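PDB 5DJS: tetratricopeptide TPR_2 repeat protein from Thermobaculum terrenum, which is of undetermined function but joins an N-terminal array of tetratricopeptide repeat helices to a GT-B-type region of glycosyl transferase family 41. Local coordinates for residues A[93-97]-A[121-127]; A[338-342]-A[416-420]; A[318-322]-A[486-490]. The protein carries 1 engineered substitution. All coordinates share one frame. Residue numbers count along the deposited sequence, not the author numbering.

Contact 1. Residues A[93-97]-A[121-127]; sequences VERGI and LHYSALY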
loop_
_atom_site.group_PDB
_atom_site.type_symbol
_atom_site.label_atom_id
_atom_site.label_comp_id
_atom_site.label_asym_id
_atom_site.label_seq_id
_atom_site.Cartn_x
_atom_site.Cartn_y
_atom_site.Cartn_z
ATOM N N VAL A 93 15.767 -0.261 -5.281
ATOM C CA VAL A 93 14.716 -0.714 -6.194
ATOM C C VAL A 93 15.254 -1.479 -7.401
ATOM O O VAL A 93 14.707 -2.521 -7.741
ATOM C CB VAL A 93 13.782 0.455 -6.635
ATOM C CG1 VAL A 93 12.777 0.020 -7.706
ATOM C CG2 VAL A 93 13.021 1.004 -5.433
ATOM N N GLU A 94 16.297 -0.979 -8.052
ATOM C CA GLU A 94 16.826 -1.659 -9.246
ATOM C C GLU A 94 17.482 -3.009 -8.933
ATOM O O GLU A 94 17.361 -3.938 -9.716
ATOM C CB GLU A 94 17.804 -0.769 -10.025
ATOM C CG GLU A 94 17.225 0.530 -10.595
ATOM C CD GLU A 94 15.908 0.360 -11.356
ATOM O OE1 GLU A 94 15.734 -0.647 -12.094
ATOM O OE2 GLU A 94 15.040 1.255 -11.219
ATOM N N ARG A 95 18.165 -3.109 -7.795
ATOM C CA ARG A 95 18.763 -4.377 -7.351
ATOM C C ARG A 95 17.699 -5.443 -7.050
ATOM O O ARG A 95 17.924 -6.640 -7.300
ATOM C CB ARG A 95 19.651 -4.179 -6.114
ATOM C CG ARG A 95 21.050 -3.662 -6.400
ATOM C CD ARG A 95 21.910 -3.679 -5.141
ATOM N NE ARG A 95 23.301 -3.293 -5.405
ATOM C CZ ARG A 95 23.742 -2.042 -5.586
ATOM N NH1 ARG A 95 22.912 -0.994 -5.550
ATOM N NH2 ARG A 95 25.038 -1.826 -5.811
ATOM N N GLY A 96 16.564 -5.004 -6.500
ATOM C CA GLY A 96 15.438 -5.879 -6.209
ATOM C C GLY A 96 14.735 -6.351 -7.469
ATOM O O GLY A 96 14.427 -7.534 -7.610
ATOM N N ILE A 97 14.478 -5.428 -8.392
ATOM C CA ILE A 97 13.866 -5.769 -9.685
ATOM C C ILE A 97 14.666 -6.898 -10.348
ATOM O O ILE A 97 14.092 -7.895 -10.762
ATOM C CB ILE A 97 13.728 -4.522 -10.609
ATOM C CG1 ILE A 97 12.608 -3.602 -10.079
ATOM C CG2 ILE A 97 13.409 -4.918 -12.049
ATOM C CD1 ILE A 97 12.593 -2.199 -10.666
ATOM N N LEU A 121 7.884 -2.038 -10.243
ATOM C CA LEU A 121 8.059 -1.071 -11.339
ATOM C C LEU A 121 7.535 0.339 -11.015
ATOM O O LEU A 121 8.032 1.324 -11.545
ATOM C CB LEU A 121 7.408 -1.598 -12.637
ATOM C CG LEU A 121 8.281 -2.385 -13.624
ATOM C CD1 LEU A 121 9.074 -3.501 -12.973
ATOM C CD2 LEU A 121 7.425 -2.939 -14.756
ATOM N N HIS A 122 6.544 0.439 -10.138
ATOM C CA HIS A 122 5.957 1.743 -9.783
ATOM C C HIS A 122 6.894 2.628 -8.951
ATOM O O HIS A 122 6.745 3.856 -8.951
ATOM C CB HIS A 122 4.605 1.549 -9.089
ATOM C CG HIS A 122 3.590 0.876 -9.962
ATOM N ND1 HIS A 122 2.775 1.576 -10.825
ATOM C CD2 HIS A 122 3.295 -0.431 -10.143
ATOM C CE1 HIS A 122 2.008 0.730 -11.484
ATOM N NE2 HIS A 122 2.302 -0.495 -11.089
ATOM N N TYR A 123 7.874 2.005 -8.289
ATOM C CA TYR A 123 8.909 2.718 -7.537
ATOM C C TYR A 123 10.061 3.231 -8.386
ATOM O O TYR A 123 10.973 3.836 -7.837
ATOM C CB TYR A 123 9.501 1.814 -6.470
ATOM C CG TYR A 123 8.490 1.241 -5.524
ATOM C CD1 TYR A 123 7.677 2.072 -4.748
ATOM C CD2 TYR A 123 8.337 -0.131 -5.396
ATOM C CE1 TYR A 123 6.744 1.542 -3.871
ATOM C CE2 TYR A 123 7.407 -0.667 -4.524
ATOM C CZ TYR A 123 6.610 0.176 -3.769
ATOM O OH TYR A 123 5.689 -0.358 -2.900
ATOM N N SER A 124 10.036 3.006 -9.703
ATOM C CA SER A 124 11.143 3.404 -10.581
ATOM C C SER A 124 10.659 4.203 -11.781
ATOM O O SER A 124 9.713 3.798 -12.463
ATOM C CB SER A 124 11.866 2.164 -11.069
ATOM O OG SER A 124 12.760 2.492 -12.114
ATOM N N ALA A 125 11.341 5.314 -12.061
ATOM C CA ALA A 125 10.995 6.172 -13.203
ATOM C C ALA A 125 11.397 5.565 -14.548
ATOM O O ALA A 125 10.951 6.041 -15.593
ATOM C CB ALA A 125 11.618 7.552 -13.042
ATOM N N LEU A 126 12.203 4.504 -14.522
ATOM C CA LEU A 126 12.687 3.864 -15.743
ATOM C C LEU A 126 11.639 3.056 -16.524
ATOM O O LEU A 126 11.932 2.607 -17.629
ATOM C CB LEU A 126 13.886 2.956 -15.413
ATOM C CG LEU A 126 15.104 3.616 -14.744
ATOM C CD1 LEU A 126 16.141 2.555 -14.390
ATOM C CD2 LEU A 126 15.717 4.711 -15.618
ATOM N N TYR A 127 10.436 2.874 -15.976
ATOM C CA TYR A 127 9.399 2.053 -16.618
ATOM C C TYR A 127 8.144 2.894 -16.853
ATOM O O TYR A 127 7.439 3.262 -15.905
ATOM C CB TYR A 127 9.095 0.818 -15.762
ATOM C CG TYR A 127 10.339 0.032 -15.397
ATOM C CD1 TYR A 127 10.864 -0.936 -16.259
ATOM C CD2 TYR A 127 11.000 0.259 -14.186
ATOM C CE1 TYR A 127 12.009 -1.658 -15.920
ATOM C CE2 TYR A 127 12.147 -0.451 -13.840
ATOM C CZ TYR A 127 12.653 -1.408 -14.709
ATOM O OH TYR A 127 13.790 -2.106 -14.359
#
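Residues 93-97 form the first turn of helix 93-106, closed by Ile-97 N to Val-93 O at 3.0 Å, and 121-127 is the loop that follows helix 111-120 and ends in a type I turn from Ser-124 to Tyr-127. The backbones come closest at Val-93 and Tyr-123, 6.9 Å between CA atoms, and at Ile-97 and Leu-121, 7.7 Å. Val-93 CG2 packs on Tyr-123 CB at 3.8 Å, and Ile-97 CD1 lies 3.7 Å from Tyr-127 CE2 and 4.4 Å from Leu-121 CD1. Glu-94 supplies the polar part: its OE2 accepts a hydrogen bond of 2.7 Å from Ser-124 OG, and its OE1 a weak one of 3.3 Å from Tyr-127 OH. Ser-124 OG in turn accepts from Leu-126 N at 3.2 Å, an ST turn. One carboxylate thus holds the start of the turn firmly, through Ser-124, and its end only weakly, through Tyr-127, beside the apolar contacts that join the tetratricopeptide repeat helix to the loop before helix 129-143.

Contact 2. Residues A[338-342]-A[416-420]; sequences RLSMI and TLPYS. Engineered in segment 338-342: Met-341 (natural residue Lys). With UDP (uridine-5'-diphosphate), chain E.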
loop_
_atom_site.group_PDB
_atom_site.type_symbol
_atom_site.label_atom_id
_atom_site.label_comp_id
_atom_site.label_asym_id
_atom_site.label_seq_id
_atom_site.Cartn_x
_atom_site.Cartn_y
_atom_site.Cartn_z
ATOM N N ARG A 338 7.538 5.191 3.120
ATOM C CA ARG A 338 8.311 3.965 2.879
ATOM C C ARG A 338 9.552 4.237 2.032
ATOM O O ARG A 338 9.517 5.075 1.114
ATOM C CB ARG A 338 7.455 2.922 2.133
ATOM C CG ARG A 338 6.311 2.330 2.943
ATOM C CD ARG A 338 5.630 1.153 2.242
ATOM N NE ARG A 338 4.655 1.543 1.200
ATOM C CZ ARG A 338 4.743 1.269 -0.105
ATOM N NH1 ARG A 338 5.777 0.600 -0.603
ATOM N NH2 ARG A 338 3.785 1.668 -0.934
ATOM N N LEU A 339 10.623 3.496 2.310
ATOM C CA LEU A 339 11.904 3.727 1.640
ATOM C C LEU A 339 11.891 3.388 0.150
ATOM O O LEU A 339 12.651 3.971 -0.628
ATOM C CB LEU A 339 13.027 2.990 2.366
ATOM C CG LEU A 339 13.228 3.435 3.827
ATOM C CD1 LEU A 339 14.275 2.569 4.498
ATOM C CD2 LEU A 339 13.615 4.908 3.951
ATOM N N SER A 340 10.998 2.485 -0.253
ATOM C CA SER A 340 10.791 2.165 -1.672
ATOM C C SER A 340 10.392 3.376 -2.531
ATOM O O SER A 340 10.702 3.438 -3.733
ATOM C CB SER A 340 9.735 1.066 -1.806
ATOM O OG SER A 340 8.775 1.176 -0.776
ATOM N N MET A 341 9.718 4.334 -1.903
ATOM C CA MET A 341 9.239 5.535 -2.577
ATOM C C MET A 341 10.307 6.630 -2.693
ATOM O O MET A 341 10.171 7.536 -3.518
ATOM C CB MET A 341 8.016 6.053 -1.827
ATOM C CG MET A 341 6.954 4.976 -1.608
ATOM S SD MET A 341 5.319 5.638 -1.311
ATOM C CE MET A 341 5.086 5.155 0.380
ATOM N N ILE A 342 11.364 6.534 -1.876
ATOM C CA ILE A 342 12.478 7.492 -1.863
ATOM C C ILE A 342 13.643 6.950 -2.698
ATOM O O ILE A 342 14.549 6.305 -2.165
ATOM C CB ILE A 342 12.965 7.775 -0.413
ATOM C CG1 ILE A 342 11.794 8.221 0.472
ATOM C CG2 ILE A 342 14.059 8.843 -0.397
ATOM C CD1 ILE A 342 12.044 8.040 1.951
ATOM N N THR A 416 6.680 11.965 -2.159
ATOM C CA THR A 416 7.574 11.221 -3.050
ATOM C C THR A 416 7.088 11.168 -4.502
ATOM O O THR A 416 5.914 11.402 -4.803
ATOM C CB THR A 416 7.782 9.788 -2.543
ATOM O OG1 THR A 416 6.512 9.193 -2.262
ATOM C CG2 THR A 416 8.614 9.788 -1.269
ATOM N N LEU A 417 8.032 10.884 -5.389
ATOM C CA LEU A 417 7.763 10.599 -6.789
ATOM C C LEU A 417 8.704 9.457 -7.243
ATOM O O LEU A 417 9.748 9.244 -6.617
ATOM C CB LEU A 417 7.982 11.851 -7.646
ATOM C CG LEU A 417 9.327 12.582 -7.489
ATOM C CD1 LEU A 417 10.059 12.785 -8.812
ATOM C CD2 LEU A 417 9.126 13.916 -6.793
ATOM N N PRO A 418 8.355 8.705 -8.294
ATOM C CA PRO A 418 7.077 8.788 -9.026
ATOM C C PRO A 418 5.869 8.136 -8.329
ATOM O O PRO A 418 4.738 8.276 -8.826
ATOM C CB PRO A 418 7.386 8.040 -10.330
ATOM C CG PRO A 418 8.429 7.054 -9.941
ATOM C CD PRO A 418 9.287 7.758 -8.927
ATOM N N TYR A 419 6.106 7.411 -7.229
ATOM C CA TYR A 419 5.043 6.797 -6.445
ATOM C C TYR A 419 4.679 7.802 -5.326
ATOM O O TYR A 419 5.395 7.946 -4.315
ATOM C CB TYR A 419 5.521 5.445 -5.894
ATOM C CG TYR A 419 4.483 4.496 -5.288
ATOM C CD1 TYR A 419 3.577 4.917 -4.303
ATOM C CD2 TYR A 419 4.465 3.141 -5.635
ATOM C CE1 TYR A 419 2.666 4.033 -3.719
ATOM C CE2 TYR A 419 3.558 2.253 -5.053
ATOM C CZ TYR A 419 2.657 2.706 -4.092
ATOM O OH TYR A 419 1.745 1.861 -3.503
ATOM N N SER A 420 3.546 8.478 -5.513
ATOM C CA SER A 420 3.065 9.453 -4.545
ATOM C C SER A 420 2.496 8.767 -3.325
ATOM O O SER A 420 1.816 7.740 -3.436
ATOM C CB SER A 420 1.979 10.347 -5.133
ATOM O OG SER A 420 1.386 11.112 -4.097
HETATM N N1 UDP E . 3.410 4.343 10.052
HETATM C C2 UDP E . 3.812 4.074 11.393
HETATM N N3 UDP E . 5.101 4.223 11.749
HETATM C C4 UDP E . 6.024 4.627 10.860
HETATM C C5 UDP E . 5.671 4.904 9.545
HETATM C C6 UDP E . 4.343 4.752 9.161
HETATM O O2 UDP E . 2.989 3.695 12.260
HETATM O O4 UDP E . 7.208 4.758 11.205
HETATM C "C1'" UDP E . 1.994 4.187 9.653
HETATM C "C2'" UDP E . 1.432 5.541 9.263
HETATM O "O2'" UDP E . 0.143 5.651 9.871
HETATM C "C3'" UDP E . 1.422 5.524 7.738
HETATM C "C4'" UDP E . 1.381 4.045 7.355
HETATM O "O4'" UDP E . 1.809 3.322 8.519
HETATM O "O3'" UDP E . 0.320 6.232 7.187
HETATM C "C5'" UDP E . 2.268 3.628 6.181
HETATM O "O5'" UDP E . 2.377 4.628 5.169
HETATM P PA UDP E . 3.520 4.488 4.029
HETATM O O1A UDP E . 3.253 3.196 3.296
HETATM O O2A UDP E . 4.851 4.719 4.706
HETATM O O3A UDP E . 3.325 5.721 2.997
HETATM P PB UDP E . 1.948 6.060 2.220
HETATM O O1B UDP E . 0.864 6.048 3.258
HETATM O O2B UDP E . 2.177 7.441 1.700
HETATM O O3B UDP E . 1.833 5.000 1.151
#
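Two loops that follow neighbouring parallel strands, 332-335 and 412-414, meet here, with Met-341 and Tyr-419 closest at 5.8 Å between CA atoms. Apolar contact is centred on Met-341, an engineered residue in place of the natural Lys. Its SD lies 3.5 Å from Tyr-419 CD1 and 4.3 Å from the ring centroid, an oblique Met-aromatic contact, while Ile-342 CG1 touches Thr-416 CG2 at 3.9 Å. The carbonyl Met-341 O packs against Thr-416 CB at 3.4 Å. Among hydrogen bonds, Thr-416 OG1 donates to Tyr-419 O at 2.6 Å, bracing the loop across the cis peptide before Pro-418; Met-341 N to Arg-338 O at 3.1 Å tightens the other. Ligand contacts come from the 338-342 side: Arg-338 NE donates to UDP O1A at 3.0 Å, Arg-338 N weakly to UDP O2A at 3.2 Å, and Met-341 CE is 3.2 Å from UDP O3A. Arg-338 NH1 is held by Tyr-123, and just after segment 416-420 Cys-422, Thr-423 and Thr-424 hydrogen-bond UDP. Loops at the C-terminal ends of parallel strands, bordering a nucleoside diphosphate, are characteristic of the C-terminal Rossmann-like domain of a GT-B fold.

Contact 3. Residues A[318-322]-A[486-490]; sequences PGWAP and REHLR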
loop_
_atom_site.group_PDB
_atom_site.type_symbol
_atom_site.label_atom_id
_atom_site.label_comp_id
_atom_site.label_asym_id
_atom_site.label_seq_id
_atom_site.Cartn_x
_atom_site.Cartn_y
_atom_site.Cartn_z
ATOM N N PRO A 318 -3.455 13.353 18.184
ATOM C CA PRO A 318 -2.599 14.053 19.165
ATOM C C PRO A 318 -2.926 15.509 19.455
ATOM O O PRO A 318 -2.705 15.962 20.584
ATOM C CB PRO A 318 -1.212 13.969 18.533
ATOM C CG PRO A 318 -1.245 12.677 17.814
ATOM C CD PRO A 318 -2.628 12.607 17.215
ATOM N N GLY A 319 -3.426 16.241 18.462
ATOM C CA GLY A 319 -3.770 17.645 18.665
ATOM C C GLY A 319 -2.531 18.525 18.561
ATOM O O GLY A 319 -1.434 18.176 19.026
ATOM N N TRP A 320 -2.734 19.692 17.964
ATOM C CA TRP A 320 -1.639 20.507 17.454
ATOM C C TRP A 320 -0.889 21.184 18.593
ATOM O O TRP A 320 -1.478 21.524 19.617
ATOM C CB TRP A 320 -2.180 21.565 16.489
ATOM C CG TRP A 320 -2.889 21.025 15.274
ATOM C CD1 TRP A 320 -3.281 19.728 15.037
ATOM C CD2 TRP A 320 -3.323 21.782 14.142
ATOM N NE1 TRP A 320 -3.910 19.640 13.820
ATOM C CE2 TRP A 320 -3.952 20.884 13.249
ATOM C CE3 TRP A 320 -3.240 23.134 13.792
ATOM C CZ2 TRP A 320 -4.497 21.294 12.032
ATOM C CZ3 TRP A 320 -3.779 23.545 12.576
ATOM C CH2 TRP A 320 -4.402 22.626 11.712
ATOM N N ALA A 321 0.413 21.368 18.398
ATOM C CA ALA A 321 1.268 22.079 19.351
ATOM C C ALA A 321 1.365 23.542 18.900
ATOM O O ALA A 321 0.969 23.869 17.769
ATOM C CB ALA A 321 2.644 21.431 19.410
ATOM N N PRO A 322 1.893 24.437 19.765
ATOM C CA PRO A 322 2.070 25.836 19.325
ATOM C C PRO A 322 3.259 26.090 18.346
ATOM O O PRO A 322 3.733 27.224 18.260
ATOM C CB PRO A 322 2.234 26.596 20.660
ATOM C CG PRO A 322 2.753 25.580 21.623
ATOM C CD PRO A 322 2.134 24.277 21.217
ATOM N N ARG A 486 -1.638 26.798 7.654
ATOM C CA ARG A 486 -1.961 26.141 8.941
ATOM C C ARG A 486 -3.422 26.372 9.389
ATOM O O ARG A 486 -4.038 25.498 9.998
ATOM C CB ARG A 486 -0.999 26.573 10.052
ATOM C CG ARG A 486 -0.954 25.612 11.235
ATOM C CD ARG A 486 0.309 25.812 12.059
ATOM N NE ARG A 486 0.404 24.907 13.209
ATOM C CZ ARG A 486 -0.263 25.041 14.363
ATOM N NH1 ARG A 486 -0.067 24.153 15.334
ATOM N NH2 ARG A 486 -1.131 26.036 14.566
ATOM N N GLU A 487 -3.966 27.548 9.069
ATOM C CA GLU A 487 -5.368 27.877 9.370
ATOM C C GLU A 487 -6.349 27.251 8.380
ATOM O O GLU A 487 -7.440 26.796 8.769
ATOM C CB GLU A 487 -5.588 29.396 9.402
ATOM C CG GLU A 487 -5.769 29.952 10.799
ATOM C CD GLU A 487 -7.109 29.573 11.417
ATOM O OE1 GLU A 487 -8.177 29.848 10.805
ATOM O OE2 GLU A 487 -7.089 28.999 12.531
ATOM N N HIS A 488 -5.971 27.248 7.101
ATOM C CA HIS A 488 -6.745 26.540 6.074
ATOM C C HIS A 488 -6.965 25.083 6.495
ATOM O O HIS A 488 -8.081 24.573 6.412
ATOM C CB HIS A 488 -6.030 26.595 4.723
ATOM C CG HIS A 488 -6.935 26.386 3.551
ATOM N ND1 HIS A 488 -7.623 25.210 3.334
ATOM C CD2 HIS A 488 -7.255 27.209 2.522
ATOM C CE1 HIS A 488 -8.334 25.322 2.226
ATOM N NE2 HIS A 488 -8.126 26.521 1.713
ATOM N N LEU A 489 -5.890 24.442 6.960
ATOM C CA LEU A 489 -5.946 23.072 7.468
ATOM C C LEU A 489 -6.758 22.923 8.759
ATOM O O LEU A 489 -7.413 21.901 8.952
ATOM C CB LEU A 489 -4.530 22.477 7.670
ATOM C CG LEU A 489 -3.787 21.751 6.526
ATOM C CD1 LEU A 489 -4.724 21.210 5.451
ATOM C CD2 LEU A 489 -2.717 22.600 5.863
ATOM N N ARG A 490 -6.701 23.914 9.643
ATOM C CA ARG A 490 -7.481 23.878 10.891
ATOM C C ARG A 490 -8.979 23.863 10.587
ATOM O O ARG A 490 -9.744 23.131 11.222
ATOM C CB ARG A 490 -7.167 25.087 11.791
ATOM C CG ARG A 490 -7.054 24.777 13.294
ATOM C CD ARG A 490 -8.010 25.556 14.196
ATOM N NE ARG A 490 -8.447 26.837 13.627
ATOM C CZ ARG A 490 -9.559 27.491 13.968
ATOM N NH1 ARG A 490 -10.379 27.034 14.914
ATOM N NH2 ARG A 490 -9.849 28.636 13.358
#
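Helix residue Arg-486 meets the loop 318-322 through both its backbone and its side chain. Its backbone O lies at the edge of the Trp-320 indole, 3.2 Å from CZ3, and its side chain extends to the loop, where Trp-320 CE3 lies over one face of the guanidinium. Arg-486 NH1 also comes within 2.7 Å of Ala-321 O, though at an angle too poor for a hydrogen bond. Glu-487 stays clear of the loop and forms a salt bridge along the helix, OE2 to Arg-490 NE at 2.8 Å. Leu-489 adds an apolar touch, CB to Trp-320 CH2 at 4.0 Å. Arg-490 N donates to Arg-486 O at 3.1 Å within the helix and lies 3.4 Å from Trp-320 CH2, while its CG is 3.6 Å from Trp-320 CZ3. The other end of the indole is fixed by NE1 bonding to Trp-430 O. A tryptophan set edge-on against one helical turn thus anchors the connection between the two parallel sheets of the GT-B fold to the long helix 479-521.

Contacts 1 and 2 adjoin, their centres 11 Å apart, and Tyr-123 of contact 1 joins them: its OH lies 2.5 Å from Arg-338 NH1, a probable hydrogen bond, and its CE1 3.3 Å from Tyr-419 CD2, the two ring planes being about 10° apart. Because Arg-338 also binds UDP, the repeat-side loop 121-127 is only one residue removed from the ligand, and the Tyr-123 side chain is about 8 Å from UDP. Contact 3 stands apart at the surface, its centre 26 Å from that of contact 2 and 36 Å from that of contact 1. Along the chain, however, its segments 318-322 and 486-490 bracket both segments of contact 2, whereas contact 1 is completed earlier.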